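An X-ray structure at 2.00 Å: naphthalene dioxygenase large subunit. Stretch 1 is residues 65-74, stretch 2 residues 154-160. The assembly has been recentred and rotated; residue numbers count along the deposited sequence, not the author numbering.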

# COMPACT_ATOMS: atom_id res chain seq x y z
N TYR A 65 0.43 -7.13 -22.40
CA TYR A 65 -0.07 -8.09 -21.40
C TYR A 65 -1.31 -8.88 -21.78
O TYR A 65 -2.17 -8.37 -22.52
CB TYR A 65 -0.42 -7.36 -20.09
CG TYR A 65 0.74 -6.68 -19.49
CD1 TYR A 65 1.19 -5.46 -19.96
CD2 TYR A 65 1.45 -7.31 -18.46
CE1 TYR A 65 2.33 -4.83 -19.40
CE2 TYR A 65 2.53 -6.69 -17.88
CZ TYR A 65 2.98 -5.46 -18.36
OH TYR A 65 4.10 -4.90 -17.79
N ILE A 66 -1.41 -10.08 -21.23
CA ILE A 66 -2.71 -10.68 -20.97
C ILE A 66 -2.75 -10.92 -19.49
O ILE A 66 -2.02 -11.78 -18.97
CB ILE A 66 -2.97 -11.97 -21.81
CG1 ILE A 66 -2.82 -11.65 -23.32
CG2 ILE A 66 -4.35 -12.52 -21.50
CD1 ILE A 66 -3.02 -12.83 -24.30
N SER A 67 -3.56 -10.11 -18.81
CA SER A 67 -3.57 -10.05 -17.36
C SER A 67 -2.15 -9.90 -16.82
O SER A 67 -1.45 -9.02 -17.26
CB SER A 67 -4.35 -11.22 -16.75
OG SER A 67 -5.69 -11.22 -17.28
N GLU A 68 -1.72 -10.73 -15.88
CA GLU A 68 -0.39 -10.62 -15.30
C GLU A 68 0.68 -11.16 -16.27
O GLU A 68 1.89 -11.00 -16.01
CB GLU A 68 -0.31 -11.41 -13.96
CG GLU A 68 -1.12 -10.84 -12.78
CD GLU A 68 -2.60 -11.19 -12.84
OE1 GLU A 68 -3.01 -12.08 -13.61
OE2 GLU A 68 -3.38 -10.55 -12.11
N ASP A 69 0.29 -11.86 -17.34
CA ASP A 69 1.33 -12.38 -18.24
C ASP A 69 1.88 -11.29 -19.15
O ASP A 69 1.12 -10.55 -19.79
CB ASP A 69 0.85 -13.53 -19.09
CG ASP A 69 0.81 -14.82 -18.32
OD1 ASP A 69 1.90 -15.30 -17.89
OD2 ASP A 69 -0.27 -15.39 -18.08
N GLN A 70 3.21 -11.27 -19.23
CA GLN A 70 3.92 -10.25 -19.94
C GLN A 70 4.54 -10.82 -21.21
O GLN A 70 5.24 -11.83 -21.14
CB GLN A 70 4.97 -9.65 -19.02
CG GLN A 70 5.52 -8.32 -19.50
CD GLN A 70 6.66 -7.83 -18.62
OE1 GLN A 70 7.67 -8.45 -18.59
NE2 GLN A 70 6.47 -6.71 -17.93
N PHE A 71 4.29 -10.16 -22.35
CA PHE A 71 4.73 -10.63 -23.66
C PHE A 71 5.52 -9.58 -24.39
O PHE A 71 5.16 -8.41 -24.37
CB PHE A 71 3.53 -11.07 -24.52
CG PHE A 71 2.86 -12.29 -24.02
CD1 PHE A 71 1.82 -12.20 -23.08
CD2 PHE A 71 3.29 -13.56 -24.45
CE1 PHE A 71 1.21 -13.37 -22.57
CE2 PHE A 71 2.68 -14.73 -23.95
CZ PHE A 71 1.65 -14.63 -23.00
N ILE A 72 6.63 -10.00 -25.01
CA ILE A 72 7.30 -9.14 -25.99
C ILE A 72 6.57 -9.28 -27.33
O ILE A 72 6.41 -10.40 -27.85
CB ILE A 72 8.79 -9.57 -26.17
CG1 ILE A 72 9.57 -9.39 -24.87
CG2 ILE A 72 9.46 -8.79 -27.26
CD1 ILE A 72 10.85 -10.26 -24.85
N VAL A 73 6.14 -8.15 -27.89
CA VAL A 73 5.49 -8.18 -29.18
C VAL A 73 6.44 -7.45 -30.11
O VAL A 73 6.70 -6.29 -29.91
CB VAL A 73 4.07 -7.51 -29.12
CG1 VAL A 73 3.41 -7.48 -30.54
CG2 VAL A 73 3.20 -8.26 -28.14
N CYS A 74 6.99 -8.15 -31.10
CA CYS A 74 8.07 -7.57 -31.89
C CYS A 74 7.99 -7.91 -33.37
O CYS A 74 7.27 -8.82 -33.77
CB CYS A 74 9.43 -7.95 -31.32
SG CYS A 74 9.83 -9.72 -31.38
N LEU A 154 -4.27 -4.48 -36.12
CA LEU A 154 -4.51 -4.80 -34.72
C LEU A 154 -3.99 -6.21 -34.37
O LEU A 154 -4.52 -7.23 -34.84
CB LEU A 154 -6.02 -4.70 -34.44
CG LEU A 154 -6.69 -3.39 -33.98
CD1 LEU A 154 -6.26 -2.20 -34.75
CD2 LEU A 154 -8.23 -3.53 -34.02
N ILE A 155 -2.96 -6.25 -33.53
CA ILE A 155 -2.41 -7.52 -33.03
C ILE A 155 -3.12 -8.00 -31.78
O ILE A 155 -3.10 -7.33 -30.74
CB ILE A 155 -0.89 -7.39 -32.78
CG1 ILE A 155 -0.19 -6.82 -34.04
CG2 ILE A 155 -0.29 -8.77 -32.35
CD1 ILE A 155 1.21 -6.23 -33.77
N PHE A 156 -3.74 -9.18 -31.88
CA PHE A 156 -4.38 -9.84 -30.74
C PHE A 156 -3.67 -11.13 -30.39
O PHE A 156 -3.08 -11.79 -31.27
CB PHE A 156 -5.81 -10.23 -31.08
CG PHE A 156 -6.75 -9.09 -31.24
CD1 PHE A 156 -6.80 -8.37 -32.44
CD2 PHE A 156 -7.69 -8.81 -30.24
CE1 PHE A 156 -7.72 -7.35 -32.62
CE2 PHE A 156 -8.62 -7.79 -30.40
CZ PHE A 156 -8.63 -7.04 -31.60
N GLY A 157 -3.79 -11.52 -29.12
CA GLY A 157 -3.32 -12.82 -28.68
C GLY A 157 -4.33 -13.54 -27.83
O GLY A 157 -5.21 -12.93 -27.17
N SER A 158 -4.24 -14.85 -27.86
CA SER A 158 -5.06 -15.68 -26.99
C SER A 158 -4.16 -16.71 -26.32
O SER A 158 -3.22 -17.24 -26.93
CB SER A 158 -6.20 -16.36 -27.76
OG SER A 158 -6.76 -17.41 -26.97
N LEU A 159 -4.46 -16.99 -25.06
CA LEU A 159 -3.71 -17.99 -24.30
C LEU A 159 -4.13 -19.44 -24.63
O LEU A 159 -3.50 -20.40 -24.15
CB LEU A 159 -3.89 -17.71 -22.80
CG LEU A 159 -2.75 -16.97 -22.10
CD1 LEU A 159 -1.68 -16.30 -23.01
CD2 LEU A 159 -3.24 -16.04 -20.99
N ASP A 160 -5.19 -19.58 -25.43
CA ASP A 160 -5.81 -20.87 -25.73
C ASP A 160 -5.36 -21.34 -27.12
O ASP A 160 -5.65 -20.70 -28.14
CB ASP A 160 -7.33 -20.72 -25.63
CG ASP A 160 -8.09 -22.01 -25.96
OD1 ASP A 160 -7.48 -23.08 -26.21
OD2 ASP A 160 -9.33 -22.02 -25.95

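The contact between the two stretches is built from apolar side chains, and no hydrogen bond crosses it. With backbones well separated, 8.0 Å from I66 CA to G157 CA and 8.8 Å from V73 CA to I155 CA, the space between them is filled by side chains, and together the two stretches bury 262 Å².

L159 contributes the largest share. Its CA-to-CB bond points sideways, yet the end of the side chain comes nearer and makes apolar contacts with two residues: L159 CD2 lies 3.7 Å from I66 CG2, and L159 CD1 lies 3.7 Å from F71 CZ, approaching the ring obliquely. Both chi angles of L159 fall between the usual wells. A separate apolar contact forms further along the strands, where V73 CG1 and I155 CD1 meet at 4.1 Å; here both CA-to-CB bonds point toward the opposing stretch.

Contacts with polar atoms are of the van der Waals kind. I66, with chi1 m and chi2 t, extends CD1 to 3.6 Å from G157 O. G157 has no side chain, so I66 CD1 meets its backbone; an ideal CB would point toward stretch 1 and lie 3.7 Å from I66 CD1, an ordinary contact distance. D69 OD2 approaches L159 CD2 at 4.2 Å, but both carboxylate oxygens of D69 are hydrogen-bonded elsewhere in the structure.

The hydrogen bonds lie within each stretch. A type II' turn from I66 to D69 is closed by a reciprocal backbone pair, I66 N to D69 O at 2.9 Å and D69 N to I66 O at 2.8 Å, and the CA-to-CB bonds of both residues point toward stretch 2. Beyond reach of the contact, Q70 NE2 donates to Y65 OH at 3.0 Å. In stretch 2, D160 N donates to S158 OG at 3.1 Å, a bond that spans L159.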